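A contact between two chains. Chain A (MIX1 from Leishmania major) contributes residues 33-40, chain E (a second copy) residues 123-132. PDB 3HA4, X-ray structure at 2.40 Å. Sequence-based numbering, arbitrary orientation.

Chain A 33-40: PWPLLHQR
Chain E 123-132: KDVEEIISMA

How do the two copies meet? Helix A:34-40, with A:Pro33 at its N-cap (-64/145), crosses helix E:123-132 at -47°, the axes 9.1 Å apart at closest approach; their N-to-C directions differ by 47°, so both run in broadly the same sense. Phi runs from -57° to -79° and psi from -29° to -51° across both. The CA atoms of A:Pro35 and E:Ile128 lie 5.5 Å apart and set the register; no hydrogen bond crosses.

What do E:Asp124 and E:Glu127 contribute? Packing rather than pairing: E:Asp124 (chi1 m) brings CB to 3.4 Å from A:Trp34 CE3. E:Glu127 (chi1 t, chi2 t) sets OE1 3.6 Å from A:Pro35 CG. Together with E:Ile128 and E:Met131, they form the hole that receives the A:Pro35 knob.

Why is E:Ile128 central? The p, t rotamer lets E:Ile128 CD1 reach two rings, 3.4 Å from CH2 of A:Trp34 (t, chi2 88°) and 3.7 Å from CE1 of A:His38 (t, chi2 -85°). CD1 lies over the imidazole face, 12° off the normal, a CH-pi contact. E:Ile128 CG2 packs 3.7 Å from A:Pro35 CB.

Where does E:Met131 end? An m, t, t chain carries E:Met131 CE to 3.5 Å from A:Pro35 O and 3.4 Å from NE2 of A:Gln39 (t, t, chi3 -121°). A methyl against O and NE2 makes van der Waals contacts, not hydrogen bonds.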

# COMPACT_ATOMS: atom_id res chain seq x y z
N PRO A 33 1.89 -15.43 6.69
CA PRO A 33 2.91 -14.89 5.79
C PRO A 33 2.57 -13.43 5.44
O PRO A 33 1.38 -13.10 5.32
CB PRO A 33 2.83 -15.79 4.55
CG PRO A 33 2.03 -17.00 5.01
CD PRO A 33 1.14 -16.54 6.10
N TRP A 34 3.59 -12.60 5.28
CA TRP A 34 3.40 -11.18 5.01
C TRP A 34 2.55 -10.88 3.75
O TRP A 34 1.70 -9.99 3.77
CB TRP A 34 4.77 -10.46 4.98
CG TRP A 34 4.69 -8.98 4.71
CD1 TRP A 34 4.54 -7.98 5.63
CD2 TRP A 34 4.74 -8.34 3.42
NE1 TRP A 34 4.50 -6.76 5.00
CE2 TRP A 34 4.62 -6.95 3.65
CE3 TRP A 34 4.88 -8.81 2.11
CZ2 TRP A 34 4.64 -6.02 2.60
CZ3 TRP A 34 4.89 -7.88 1.07
CH2 TRP A 34 4.77 -6.50 1.32
N PRO A 35 2.73 -11.60 2.68
CA PRO A 35 1.97 -11.27 1.51
C PRO A 35 0.52 -11.55 1.62
O PRO A 35 -0.22 -10.85 1.04
CB PRO A 35 2.63 -12.11 0.45
CG PRO A 35 3.92 -12.27 0.90
CD PRO A 35 3.83 -12.48 2.31
N LEU A 36 0.10 -12.55 2.36
CA LEU A 36 -1.31 -12.78 2.54
C LEU A 36 -1.93 -11.78 3.51
O LEU A 36 -3.06 -11.41 3.37
CB LEU A 36 -1.57 -14.22 2.96
CG LEU A 36 -2.95 -14.52 3.53
CD1 LEU A 36 -4.01 -14.76 2.52
CD2 LEU A 36 -2.94 -15.57 4.54
N LEU A 37 -1.14 -11.36 4.47
CA LEU A 37 -1.48 -10.33 5.42
C LEU A 37 -1.63 -8.99 4.76
O LEU A 37 -2.53 -8.26 5.04
CB LEU A 37 -0.42 -10.28 6.50
CG LEU A 37 -0.64 -9.35 7.67
CD1 LEU A 37 -1.92 -9.60 8.33
CD2 LEU A 37 0.46 -9.40 8.64
N HIS A 38 -0.75 -8.68 3.85
CA HIS A 38 -0.86 -7.48 3.09
C HIS A 38 -2.10 -7.53 2.23
O HIS A 38 -2.81 -6.60 2.13
CB HIS A 38 0.38 -7.27 2.26
CG HIS A 38 0.25 -6.15 1.28
ND1 HIS A 38 -0.30 -6.32 0.04
CD2 HIS A 38 0.60 -4.86 1.35
CE1 HIS A 38 -0.29 -5.18 -0.61
NE2 HIS A 38 0.26 -4.28 0.17
N GLN A 39 -2.34 -8.66 1.63
CA GLN A 39 -3.54 -8.90 0.82
C GLN A 39 -4.84 -8.78 1.63
O GLN A 39 -5.85 -8.25 1.13
CB GLN A 39 -3.44 -10.24 0.11
CG GLN A 39 -4.60 -10.56 -0.81
CD GLN A 39 -4.48 -11.95 -1.42
OE1 GLN A 39 -4.44 -12.10 -2.64
NE2 GLN A 39 -4.38 -12.96 -0.57
N ARG A 40 -4.82 -9.19 2.87
CA ARG A 40 -5.98 -9.10 3.71
C ARG A 40 -6.27 -7.70 4.13
O ARG A 40 -7.39 -7.29 4.28
CB ARG A 40 -5.75 -9.96 4.92
CG ARG A 40 -6.38 -11.25 4.82
CD ARG A 40 -5.89 -12.27 5.75
NE ARG A 40 -6.24 -13.56 5.22
CZ ARG A 40 -6.20 -14.70 5.88
NH1 ARG A 40 -5.79 -14.73 7.12
NH2 ARG A 40 -6.55 -15.81 5.30
N LYS E 123 11.63 -10.73 -1.93
CA LYS E 123 10.76 -11.87 -2.19
C LYS E 123 9.33 -11.60 -1.73
O LYS E 123 8.37 -12.09 -2.32
CB LYS E 123 11.31 -13.14 -1.54
CG LYS E 123 10.57 -14.39 -1.98
CD LYS E 123 11.49 -15.60 -2.00
CE LYS E 123 10.78 -16.81 -2.59
NZ LYS E 123 11.71 -17.97 -2.76
N ASP E 124 9.19 -10.80 -0.67
CA ASP E 124 7.87 -10.41 -0.19
C ASP E 124 7.18 -9.53 -1.21
O ASP E 124 6.03 -9.78 -1.58
CB ASP E 124 7.98 -9.64 1.14
CG ASP E 124 8.09 -10.56 2.34
OD1 ASP E 124 7.69 -11.75 2.22
OD2 ASP E 124 8.57 -10.10 3.40
N VAL E 125 7.87 -8.49 -1.67
CA VAL E 125 7.30 -7.61 -2.66
C VAL E 125 7.00 -8.42 -3.90
O VAL E 125 5.97 -8.22 -4.56
CB VAL E 125 8.24 -6.46 -3.01
CG1 VAL E 125 7.71 -5.69 -4.23
CG2 VAL E 125 8.42 -5.54 -1.81
N GLU E 126 7.88 -9.36 -4.20
CA GLU E 126 7.73 -10.16 -5.40
C GLU E 126 6.42 -10.91 -5.39
O GLU E 126 5.78 -11.05 -6.43
CB GLU E 126 8.90 -11.12 -5.57
CG GLU E 126 8.78 -11.99 -6.81
CD GLU E 126 10.13 -12.45 -7.32
OE1 GLU E 126 10.16 -13.29 -8.24
OE2 GLU E 126 11.16 -11.95 -6.80
N GLU E 127 6.00 -11.37 -4.21
CA GLU E 127 4.75 -12.14 -4.16
C GLU E 127 3.49 -11.27 -4.18
O GLU E 127 2.48 -11.67 -4.79
CB GLU E 127 4.71 -13.14 -2.99
CG GLU E 127 3.58 -14.15 -3.18
CD GLU E 127 3.30 -15.01 -1.96
OE1 GLU E 127 4.23 -15.18 -1.13
OE2 GLU E 127 2.16 -15.51 -1.83
N ILE E 128 3.51 -10.10 -3.55
CA ILE E 128 2.31 -9.26 -3.64
C ILE E 128 2.18 -8.70 -5.05
O ILE E 128 1.07 -8.47 -5.52
CB ILE E 128 2.21 -8.16 -2.54
CG1 ILE E 128 3.26 -7.07 -2.72
CG2 ILE E 128 2.27 -8.77 -1.15
CD1 ILE E 128 3.18 -6.03 -1.65
N ILE E 129 3.30 -8.51 -5.74
CA ILE E 129 3.26 -8.15 -7.16
C ILE E 129 2.57 -9.24 -7.99
O ILE E 129 1.68 -8.95 -8.79
CB ILE E 129 4.66 -7.83 -7.74
CG1 ILE E 129 5.05 -6.38 -7.41
CG2 ILE E 129 4.67 -8.02 -9.25
CD1 ILE E 129 6.53 -6.07 -7.64
N SER E 130 2.96 -10.49 -7.77
CA SER E 130 2.30 -11.60 -8.47
C SER E 130 0.80 -11.68 -8.18
O SER E 130 0.00 -11.97 -9.08
CB SER E 130 2.98 -12.94 -8.15
OG SER E 130 4.32 -12.93 -8.61
N MET E 131 0.41 -11.42 -6.94
CA MET E 131 -1.00 -11.38 -6.58
C MET E 131 -1.73 -10.36 -7.43
O MET E 131 -2.89 -10.56 -7.82
CB MET E 131 -1.16 -11.00 -5.11
CG MET E 131 -0.89 -12.12 -4.12
SD MET E 131 -0.75 -11.50 -2.44
CE MET E 131 -1.16 -12.99 -1.52
N ALA E 132 -1.05 -9.25 -7.71
CA ALA E 132 -1.66 -8.17 -8.48
C ALA E 132 -1.76 -8.59 -9.94
O ALA E 132 -2.79 -8.36 -10.59
CB ALA E 132 -0.86 -6.89 -8.33